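Local coordinates for trehalose-6-phosphate phosphatase-related protein (Thermoplasma acidophilum, PDB 1U02) that removes the phosphate from trehalose 6-phosphate to give free trehalose, using magnesium as cofactor, at residues 17-22 / 105-110; 84-89 / 111-116; 117-122 / 150-155. All coordinates share one frame; numbering follows the deposited sequence.

Contact 1: 17-22 / 105-110; sequences MNPEES and GLRIYR. With NA (sodium ion), chain C.
Arg107 reaches out of strand 107-111 and meets the loop 17-22 with the end of its guanidinium. NH1 and NH2 both close on one acceptor, the backbone oxygen of Met17, with NH2 to Met17 O at 2.8 Å and an N-H...O angle of 133°. NH1 also gives a hydrogen bond to Asn18 OD1 at 2.9 Å, arriving above the plane of an amide that stands 81° to the guanidinium. ND2 of the same amide donates to Glu21 OE2, which fixes its rotation. The selenium of Met17, a selenomethionine, lies 3.6 Å from Arg107 NH2. In this HAD-clan phosphatase the loop follows strand 3-7, whose end carries the nucleophile inferred from relatives, so the contact joins the catalytic core to the four-stranded antiparallel sheet of the cap. Two residues along the strand, Tyr109 crosses Glu20 at about a right angle and donates from OH to OE1 at 2.8 Å, above the carboxylate plane. Water 1 links Glu20 OE2 to Arg107 NH1. Pro19 CG packs 3.8 Å from Tyr109 CZ. Past these residues the loop reaches a sodium ion, bound by Ser22 OG at 2.7 Å, with Asp9 and Pro14 completing the protein ligands.

Contact 2: 84-89 / 111-116; sequences RFLGVF and KNLAVL
Phe89 lays one face of its ring against the peptide joining Leu113 to Ala114. Leu113 C stands 3.5 Å above the ring plane and Ala114 N 3.6 Å, both over the centre, so a flat peptide, not a side chain, lies against the ring face. Chi1 of Phe89 (-74°, anti to the carbonyl carbon) directs CG to the turn, and chi2 of -71° sets the ring face against the peptide. Val115 CG2 comes to the ring's edge, 4.0 Å from Phe89 CD1. Leu113 starts out pointing away from the helix, but with CD1 anti to CA (chi2 174°) CD2 is the branch turned back, 3.6 Å from Leu86 CD2; Phe85 CB also approaches Leu113 CD2. An alanine for Phe89 would probably open a gap over the Leu113-Ala114 peptide and leave Val115 CG2 without its aromatic neighbour. No direct hydrogen bond spans the segments. Water 3 instead lies between Leu86 O and Asn112 O, and water 4 between Phe89 O and Lys111 O, while the amine of Lys111 pairs with Glu51. Residues 111-114 form the type I beta turn of hairpin 107-118, and the first turn of helix 86-96 packs on it: an alpha/beta layer in the cap of a HAD-type phosphatase.

Contact 3: 117-122 / 150-155; sequences YHLGLM and MIIELR
Tyr117 and Ile152 face each other as an antiparallel hydrogen-bonded pair, the N of Tyr117 donating to Ile152 O at 2.8 Å and the N of Ile152 returning a bond to Tyr117 O at 3.0 Å. The carbonyl oxygen of Ile152 also lies in the plane of the Tyr117 ring, at its edge near CD2. Farther along that edge, Tyr117 CE2 meets Leu154 CD1 at 3.9 Å, the two side chains crossing obliquely. The phenol oxygen finds its hydrogen-bond partner in Thr96. Ile152 keeps its CD1 extended (chi2 -179°) and shares the face of the sheet that bears Tyr117; Leu119 CD2 makes a loose apolar contact with Ile152 CD1.

Met150, a selenomethionine, extends the pairing beyond the strand end: its carbonyl oxygen takes the N-H of Leu119 at 2.8 Å. Its side chain runs beside that of His118, pointing the same way, with CB and CE each 3.8 Å from His118 CE1 and the selenium at the ring's edge. The imidazole is held from its own segment as well, because Gly120 N donates to His118 ND1 at 2.9 Å exactly in the ring plane. Ile151 CD1 approaches one face of the ring. At Gly120 a beta carbon would collide with His118 CE1, so a side chain there would probably force the imidazole or the turn from Leu119 to Met122 to shift.

These are the two central strands of the antiparallel cap sheet, 114-118 lying between 107-111 and 151-155, with 144-147 on the far side of the latter. Ile152 and Leu154 rest on Ile134 of helix 127-141, while on the other face His118 touches Met17 and Pro19 of the loop after strand 3-7.

All three contacts share the antiparallel sheet of the cap. Strand 114-118 is common to contacts 2 and 3, whose centres lie about 16 Å apart, and it pairs on one side with strand 107-111 of contact 1 and on the other with strand 151-155. Tyr109 N to Leu116 O, at 2.9 Å, ties contact 1 to contact 2, about 17 Å away between centres; Arg107 O to His118 N, at 2.8 Å, ties it to contact 3, about 9 Å away between centres. Contact 1 links this sheet to the core near the metals: the side chain of Pro19 is about 6 Å from that of Asp9, a magnesium ligand, and about 11 Å from the magnesium ion.

Contact 1: 17-22 / 105-110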
loop_
_atom_site.group_PDB
_atom_site.type_symbol
_atom_site.label_atom_id
_atom_site.label_comp_id
_atom_site.label_asym_id
_atom_site.label_seq_id
_atom_site.Cartn_x
_atom_site.Cartn_y
_atom_site.Cartn_z
HETATM N N MSE A 17 -14.742 4.079 -2.258
HETATM C CA MSE A 17 -15.218 3.163 -3.292
HETATM C C MSE A 17 -14.471 3.310 -4.624
HETATM O O MSE A 17 -14.379 2.353 -5.391
HETATM C CB MSE A 17 -16.720 3.353 -3.524
HETATM C CG MSE A 17 -17.323 2.320 -4.472
HETATM SE SE MSE A 17 -17.129 0.497 -3.814
HETATM C CE MSE A 17 -18.833 0.315 -2.914
ATOM N N ASN A 18 -13.958 4.509 -4.897
ATOM C CA ASN A 18 -13.212 4.782 -6.130
ATOM C C ASN A 18 -11.738 5.052 -5.779
ATOM O O ASN A 18 -11.304 6.203 -5.707
ATOM C CB ASN A 18 -13.806 5.998 -6.854
ATOM C CG ASN A 18 -15.265 5.796 -7.258
ATOM O OD1 ASN A 18 -15.824 4.709 -7.100
ATOM N ND2 ASN A 18 -15.885 6.851 -7.785
ATOM N N PRO A 19 -10.947 3.985 -5.573
ATOM C CA PRO A 19 -9.527 4.117 -5.222
ATOM C C PRO A 19 -8.648 4.947 -6.151
ATOM O O PRO A 19 -7.590 5.427 -5.742
ATOM C CB PRO A 19 -9.054 2.663 -5.101
ATOM C CG PRO A 19 -9.996 1.908 -6.001
ATOM C CD PRO A 19 -11.326 2.568 -5.711
ATOM N N GLU A 20 -9.076 5.135 -7.390
ATOM C CA GLU A 20 -8.271 5.922 -8.318
ATOM C C GLU A 20 -8.302 7.416 -7.980
ATOM O O GLU A 20 -7.478 8.187 -8.466
ATOM C CB GLU A 20 -8.765 5.722 -9.756
ATOM C CG GLU A 20 -10.151 6.312 -10.034
ATOM C CD GLU A 20 -11.299 5.405 -9.611
ATOM O OE1 GLU A 20 -11.060 4.375 -8.938
ATOM O OE2 GLU A 20 -12.454 5.732 -9.956
ATOM N N GLU A 21 -9.257 7.815 -7.147
ATOM C CA GLU A 21 -9.422 9.221 -6.772
ATOM C C GLU A 21 -8.666 9.641 -5.509
ATOM O O GLU A 21 -8.713 10.804 -5.119
ATOM C CB GLU A 21 -10.914 9.519 -6.554
ATOM C CG GLU A 21 -11.820 9.217 -7.749
ATOM C CD GLU A 21 -13.283 9.510 -7.450
ATOM O OE1 GLU A 21 -13.560 10.108 -6.389
ATOM O OE2 GLU A 21 -14.158 9.155 -8.270
ATOM N N SER A 22 -7.963 8.708 -4.881
ATOM C CA SER A 22 -7.268 8.993 -3.626
ATOM C C SER A 22 -6.043 9.908 -3.630
ATOM O O SER A 22 -5.002 9.573 -3.052
ATOM C CB SER A 22 -6.917 7.676 -2.934
ATOM O OG SER A 22 -8.098 6.938 -2.667
ATOM N N GLY A 105 -19.747 -4.003 -13.682
ATOM C CA GLY A 105 -19.532 -3.447 -12.357
ATOM C C GLY A 105 -18.100 -3.694 -11.926
ATOM O O GLY A 105 -17.522 -2.911 -11.168
ATOM N N LEU A 106 -17.532 -4.794 -12.405
ATOM C CA LEU A 106 -16.150 -5.135 -12.104
ATOM C C LEU A 106 -15.251 -4.026 -12.643
ATOM O O LEU A 106 -15.467 -3.517 -13.747
ATOM C CB LEU A 106 -15.759 -6.454 -12.781
ATOM C CG LEU A 106 -14.266 -6.813 -12.740
ATOM C CD1 LEU A 106 -13.849 -7.087 -11.305
ATOM C CD2 LEU A 106 -13.990 -8.028 -13.621
ATOM N N ARG A 107 -14.253 -3.652 -11.853
ATOM C CA ARG A 107 -13.295 -2.630 -12.265
ATOM C C ARG A 107 -11.911 -3.268 -12.204
ATOM O O ARG A 107 -11.599 -4.007 -11.266
ATOM C CB ARG A 107 -13.372 -1.416 -11.335
ATOM C CG ARG A 107 -14.609 -0.550 -11.570
ATOM C CD ARG A 107 -14.729 0.559 -10.533
ATOM N NE ARG A 107 -14.968 0.026 -9.195
ATOM C CZ ARG A 107 -15.095 0.777 -8.104
ATOM N NH1 ARG A 107 -15.000 2.101 -8.194
ATOM N NH2 ARG A 107 -15.327 0.206 -6.927
ATOM N N ILE A 108 -11.089 -2.998 -13.210
ATOM C CA ILE A 108 -9.751 -3.570 -13.261
ATOM C C ILE A 108 -8.721 -2.446 -13.299
ATOM O O ILE A 108 -8.735 -1.606 -14.193
ATOM C CB ILE A 108 -9.602 -4.488 -14.504
ATOM C CG1 ILE A 108 -10.596 -5.650 -14.406
ATOM C CG2 ILE A 108 -8.187 -5.051 -14.591
ATOM C CD1 ILE A 108 -10.668 -6.527 -15.651
ATOM N N TYR A 109 -7.842 -2.430 -12.307
ATOM C CA TYR A 109 -6.810 -1.410 -12.216
ATOM C C TYR A 109 -5.474 -2.030 -12.586
ATOM O O TYR A 109 -4.942 -2.873 -11.865
ATOM C CB TYR A 109 -6.768 -0.849 -10.799
ATOM C CG TYR A 109 -8.061 -0.176 -10.401
ATOM C CD1 TYR A 109 -8.251 1.188 -10.604
ATOM C CD2 TYR A 109 -9.095 -0.906 -9.821
ATOM C CE1 TYR A 109 -9.444 1.816 -10.234
ATOM C CE2 TYR A 109 -10.292 -0.290 -9.445
ATOM C CZ TYR A 109 -10.459 1.069 -9.653
ATOM O OH TYR A 109 -11.642 1.681 -9.277
ATOM N N ARG A 110 -4.948 -1.602 -13.727
ATOM C CA ARG A 110 -3.686 -2.107 -14.237
ATOM C C ARG A 110 -2.481 -1.374 -13.672
ATOM O O ARG A 110 -2.480 -0.150 -13.574
ATOM C CB ARG A 110 -3.672 -1.997 -15.764
ATOM C CG ARG A 110 -2.367 -2.420 -16.404
ATOM C CD ARG A 110 -2.401 -2.157 -17.898
ATOM N NE ARG A 110 -1.247 -2.723 -18.586
ATOM C CZ ARG A 110 -1.101 -2.741 -19.908
ATOM N NH1 ARG A 110 -2.042 -2.219 -20.687
ATOM N NH2 ARG A 110 -0.017 -3.282 -20.450
HETATM NA NA NA C . -7.997 5.148 -0.612
HETATM O O HOH W 1 -14.394 3.935 -10.211
HETATM O O HOH W 2 -9.712 3.365 -1.149
#

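Contact 2: 84-89 / 111-116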
loop_
_atom_site.group_PDB
_atom_site.type_symbol
_atom_site.label_atom_id
_atom_site.label_comp_id
_atom_site.label_asym_id
_atom_site.label_seq_id
_atom_site.Cartn_x
_atom_site.Cartn_y
_atom_site.Cartn_z
ATOM N N ARG A 84 11.310 -9.176 -13.447
ATOM C CA ARG A 84 11.164 -10.347 -14.311
ATOM C C ARG A 84 9.691 -10.552 -14.640
ATOM O O ARG A 84 9.356 -11.229 -15.614
ATOM C CB ARG A 84 11.680 -11.611 -13.613
ATOM C CG ARG A 84 13.180 -11.642 -13.356
ATOM C CD ARG A 84 13.547 -12.847 -12.497
ATOM N NE ARG A 84 12.922 -12.773 -11.175
ATOM C CZ ARG A 84 12.981 -13.736 -10.259
ATOM N NH1 ARG A 84 13.635 -14.865 -10.514
ATOM N NH2 ARG A 84 12.393 -13.564 -9.081
ATOM N N PHE A 85 8.822 -9.964 -13.821
ATOM C CA PHE A 85 7.375 -10.090 -13.994
ATOM C C PHE A 85 6.694 -8.991 -14.815
ATOM O O PHE A 85 5.479 -9.021 -14.990
ATOM C CB PHE A 85 6.701 -10.174 -12.618
ATOM C CG PHE A 85 6.932 -11.476 -11.907
ATOM C CD1 PHE A 85 6.088 -12.565 -12.127
ATOM C CD2 PHE A 85 7.999 -11.622 -11.021
ATOM C CE1 PHE A 85 6.301 -13.785 -11.472
ATOM C CE2 PHE A 85 8.224 -12.839 -10.360
ATOM C CZ PHE A 85 7.370 -13.920 -10.588
ATOM N N LEU A 86 7.457 -8.025 -15.314
ATOM C CA LEU A 86 6.861 -6.944 -16.097
ATOM C C LEU A 86 6.053 -7.430 -17.306
ATOM O O LEU A 86 4.942 -6.958 -17.543
ATOM C CB LEU A 86 7.940 -5.954 -16.556
ATOM C CG LEU A 86 8.599 -5.130 -15.442
ATOM C CD1 LEU A 86 9.694 -4.240 -16.025
ATOM C CD2 LEU A 86 7.544 -4.280 -14.741
ATOM N N GLY A 87 6.603 -8.367 -18.072
ATOM C CA GLY A 87 5.873 -8.865 -19.227
ATOM C C GLY A 87 4.643 -9.662 -18.821
ATOM O O GLY A 87 3.627 -9.666 -19.521
ATOM N N VAL A 88 4.732 -10.335 -17.679
ATOM C CA VAL A 88 3.634 -11.150 -17.176
ATOM C C VAL A 88 2.377 -10.334 -16.895
ATOM O O VAL A 88 1.295 -10.653 -17.383
ATOM C CB VAL A 88 4.047 -11.891 -15.887
ATOM C CG1 VAL A 88 2.878 -12.709 -15.358
ATOM C CG2 VAL A 88 5.228 -12.795 -16.180
ATOM N N PHE A 89 2.516 -9.276 -16.110
ATOM C CA PHE A 89 1.359 -8.462 -15.797
ATOM C C PHE A 89 0.768 -7.756 -17.009
ATOM O O PHE A 89 -0.426 -7.453 -17.024
ATOM C CB PHE A 89 1.707 -7.502 -14.666
ATOM C CG PHE A 89 1.805 -8.192 -13.345
ATOM C CD1 PHE A 89 0.652 -8.666 -12.720
ATOM C CD2 PHE A 89 3.042 -8.450 -12.758
ATOM C CE1 PHE A 89 0.728 -9.398 -11.527
ATOM C CE2 PHE A 89 3.128 -9.179 -11.565
ATOM C CZ PHE A 89 1.967 -9.653 -10.952
ATOM N N LYS A 111 -1.457 -2.138 -13.301
ATOM C CA LYS A 111 -0.214 -1.579 -12.779
ATOM C C LYS A 111 0.920 -2.429 -13.351
ATOM O O LYS A 111 0.693 -3.566 -13.757
ATOM C CB LYS A 111 -0.216 -1.619 -11.250
ATOM C CG LYS A 111 -1.398 -0.851 -10.683
ATOM C CD LYS A 111 -1.575 -1.000 -9.201
ATOM C CE LYS A 111 -2.908 -0.376 -8.801
ATOM N NZ LYS A 111 -3.049 -0.199 -7.343
ATOM N N ASN A 112 2.133 -1.890 -13.389
ATOM C CA ASN A 112 3.250 -2.645 -13.948
ATOM C C ASN A 112 3.530 -3.978 -13.258
ATOM O O ASN A 112 3.934 -4.942 -13.913
ATOM C CB ASN A 112 4.524 -1.797 -13.952
ATOM C CG ASN A 112 4.413 -0.594 -14.862
ATOM O OD1 ASN A 112 3.782 -0.663 -15.913
ATOM N ND2 ASN A 112 5.039 0.510 -14.471
ATOM N N LEU A 113 3.322 -4.045 -11.947
ATOM C CA LEU A 113 3.581 -5.291 -11.226
ATOM C C LEU A 113 2.380 -5.836 -10.465
ATOM O O LEU A 113 2.532 -6.550 -9.471
ATOM C CB LEU A 113 4.768 -5.118 -10.271
ATOM C CG LEU A 113 6.107 -4.901 -10.997
ATOM C CD1 LEU A 113 7.216 -4.582 -9.997
ATOM C CD2 LEU A 113 6.448 -6.153 -11.808
ATOM N N ALA A 114 1.185 -5.515 -10.940
ATOM C CA ALA A 114 -0.024 -6.013 -10.293
ATOM C C ALA A 114 -1.259 -5.613 -11.073
ATOM O O ALA A 114 -1.258 -4.611 -11.787
ATOM C CB ALA A 114 -0.127 -5.470 -8.859
ATOM N N VAL A 115 -2.301 -6.425 -10.951
ATOM C CA VAL A 115 -3.583 -6.142 -11.578
ATOM C C VAL A 115 -4.577 -6.347 -10.454
ATOM O O VAL A 115 -4.689 -7.440 -9.891
ATOM C CB VAL A 115 -3.913 -7.096 -12.742
ATOM C CG1 VAL A 115 -5.285 -6.743 -13.313
ATOM C CG2 VAL A 115 -2.848 -6.976 -13.828
ATOM N N LEU A 116 -5.284 -5.280 -10.116
ATOM C CA LEU A 116 -6.246 -5.312 -9.033
ATOM C C LEU A 116 -7.674 -5.366 -9.567
ATOM O O LEU A 116 -8.072 -4.538 -10.389
ATOM C CB LEU A 116 -6.030 -4.076 -8.148
ATOM C CG LEU A 116 -6.833 -3.881 -6.858
ATOM C CD1 LEU A 116 -6.079 -2.934 -5.927
ATOM C CD2 LEU A 116 -8.203 -3.327 -7.192
HETATM O O HOH W 3 3.775 -4.658 -16.663
HETATM O O HOH W 4 -0.924 -5.076 -15.770
#

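Contact 3: 117-122 / 150-155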
loop_
_atom_site.group_PDB
_atom_site.type_symbol
_atom_site.label_atom_id
_atom_site.label_comp_id
_atom_site.label_asym_id
_atom_site.label_seq_id
_atom_site.Cartn_x
_atom_site.Cartn_y
_atom_site.Cartn_z
ATOM N N TYR A 117 -8.429 -6.361 -9.114
ATOM C CA TYR A 117 -9.814 -6.519 -9.528
ATOM C C TYR A 117 -10.680 -6.032 -8.369
ATOM O O TYR A 117 -10.606 -6.575 -7.261
ATOM C CB TYR A 117 -10.103 -7.995 -9.839
ATOM C CG TYR A 117 -9.220 -8.556 -10.936
ATOM C CD1 TYR A 117 -9.618 -8.521 -12.273
ATOM C CD2 TYR A 117 -7.960 -9.065 -10.640
ATOM C CE1 TYR A 117 -8.777 -8.980 -13.292
ATOM C CE2 TYR A 117 -7.110 -9.526 -11.643
ATOM C CZ TYR A 117 -7.519 -9.481 -12.964
ATOM O OH TYR A 117 -6.669 -9.934 -13.946
ATOM N N HIS A 118 -11.474 -4.992 -8.615
ATOM C CA HIS A 118 -12.339 -4.438 -7.578
ATOM C C HIS A 118 -13.759 -4.931 -7.819
ATOM O O HIS A 118 -14.357 -4.657 -8.862
ATOM C CB HIS A 118 -12.309 -2.906 -7.606
ATOM C CG HIS A 118 -12.734 -2.265 -6.318
ATOM N ND1 HIS A 118 -13.922 -2.572 -5.686
ATOM C CD2 HIS A 118 -12.120 -1.347 -5.534
ATOM C CE1 HIS A 118 -14.018 -1.873 -4.567
ATOM N NE2 HIS A 118 -12.935 -1.123 -4.451
ATOM N N LEU A 119 -14.296 -5.662 -6.850
ATOM C CA LEU A 119 -15.642 -6.208 -6.978
ATOM C C LEU A 119 -16.711 -5.361 -6.300
ATOM O O LEU A 119 -17.860 -5.769 -6.215
ATOM C CB LEU A 119 -15.688 -7.635 -6.406
ATOM C CG LEU A 119 -14.998 -8.740 -7.223
ATOM C CD1 LEU A 119 -13.509 -8.463 -7.328
ATOM C CD2 LEU A 119 -15.244 -10.098 -6.564
ATOM N N GLY A 120 -16.330 -4.179 -5.833
ATOM C CA GLY A 120 -17.268 -3.312 -5.143
ATOM C C GLY A 120 -18.593 -2.995 -5.820
ATOM O O GLY A 120 -19.640 -3.021 -5.174
ATOM N N LEU A 121 -18.566 -2.705 -7.113
ATOM C CA LEU A 121 -19.793 -2.351 -7.828
ATOM C C LEU A 121 -20.443 -3.535 -8.515
ATOM O O LEU A 121 -21.497 -3.407 -9.134
ATOM C CB LEU A 121 -19.486 -1.280 -8.873
ATOM C CG LEU A 121 -18.786 -0.014 -8.371
ATOM C CD1 LEU A 121 -18.454 0.878 -9.562
ATOM C CD2 LEU A 121 -19.678 0.711 -7.380
HETATM N N MSE A 122 -19.807 -4.689 -8.388
HETATM C CA MSE A 122 -20.268 -5.913 -9.023
HETATM C C MSE A 122 -21.415 -6.624 -8.300
HETATM O O MSE A 122 -21.544 -6.539 -7.075
HETATM C CB MSE A 122 -19.082 -6.860 -9.129
HETATM C CG MSE A 122 -19.128 -7.824 -10.263
HETATM SE SE MSE A 122 -17.678 -9.053 -10.001
HETATM C CE MSE A 122 -18.712 -10.690 -10.013
HETATM N N MSE A 150 -13.481 -6.452 -0.841
HETATM C CA MSE A 150 -14.041 -6.120 -2.150
HETATM C C MSE A 150 -12.934 -6.128 -3.192
HETATM O O MSE A 150 -13.140 -5.691 -4.322
HETATM C CB MSE A 150 -14.672 -4.725 -2.144
HETATM C CG MSE A 150 -15.787 -4.525 -1.144
HETATM SE SE MSE A 150 -16.581 -2.776 -1.383
HETATM C CE MSE A 150 -15.063 -1.691 -0.892
ATOM N N ILE A 151 -11.770 -6.638 -2.802
ATOM C CA ILE A 151 -10.604 -6.666 -3.673
ATOM C C ILE A 151 -9.909 -8.012 -3.826
ATOM O O ILE A 151 -9.787 -8.772 -2.871
ATOM C CB ILE A 151 -9.524 -5.684 -3.152
ATOM C CG1 ILE A 151 -10.052 -4.254 -3.208
ATOM C CG2 ILE A 151 -8.246 -5.819 -3.966
ATOM C CD1 ILE A 151 -10.370 -3.812 -4.591
ATOM N N ILE A 152 -9.451 -8.283 -5.044
ATOM C CA ILE A 152 -8.684 -9.479 -5.348
ATOM C C ILE A 152 -7.557 -8.959 -6.238
ATOM O O ILE A 152 -7.806 -8.381 -7.293
ATOM C CB ILE A 152 -9.500 -10.542 -6.116
ATOM C CG1 ILE A 152 -10.690 -11.006 -5.269
ATOM C CG2 ILE A 152 -8.600 -11.742 -6.435
ATOM C CD1 ILE A 152 -11.531 -12.079 -5.934
ATOM N N GLU A 153 -6.319 -9.151 -5.806
ATOM C CA GLU A 153 -5.194 -8.650 -6.576
ATOM C C GLU A 153 -4.170 -9.715 -6.922
ATOM O O GLU A 153 -3.835 -10.564 -6.091
ATOM C CB GLU A 153 -4.491 -7.519 -5.803
ATOM C CG GLU A 153 -3.371 -6.831 -6.587
ATOM C CD GLU A 153 -2.687 -5.704 -5.814
ATOM O OE1 GLU A 153 -1.943 -5.988 -4.853
ATOM O OE2 GLU A 153 -2.894 -4.527 -6.172
ATOM N N LEU A 154 -3.695 -9.670 -8.162
ATOM C CA LEU A 154 -2.658 -10.578 -8.630
ATOM C C LEU A 154 -1.377 -9.787 -8.466
ATOM O O LEU A 154 -1.286 -8.644 -8.920
ATOM C CB LEU A 154 -2.864 -10.938 -10.100
ATOM C CG LEU A 154 -4.109 -11.782 -10.359
ATOM C CD1 LEU A 154 -4.197 -12.130 -11.843
ATOM C CD2 LEU A 154 -4.040 -13.049 -9.511
ATOM N N ARG A 155 -0.385 -10.385 -7.820
ATOM C CA ARG A 155 0.857 -9.677 -7.581
ATOM C C ARG A 155 2.076 -10.592 -7.640
ATOM O O ARG A 155 1.953 -11.793 -7.890
ATOM C CB ARG A 155 0.772 -8.986 -6.217
ATOM C CG ARG A 155 0.545 -9.950 -5.065
ATOM C CD ARG A 155 0.218 -9.246 -3.750
ATOM N NE ARG A 155 0.382 -10.162 -2.621
ATOM C CZ ARG A 155 0.115 -9.869 -1.351
ATOM N NH1 ARG A 155 -0.343 -8.670 -1.020
ATOM N NH2 ARG A 155 0.329 -10.778 -0.405
#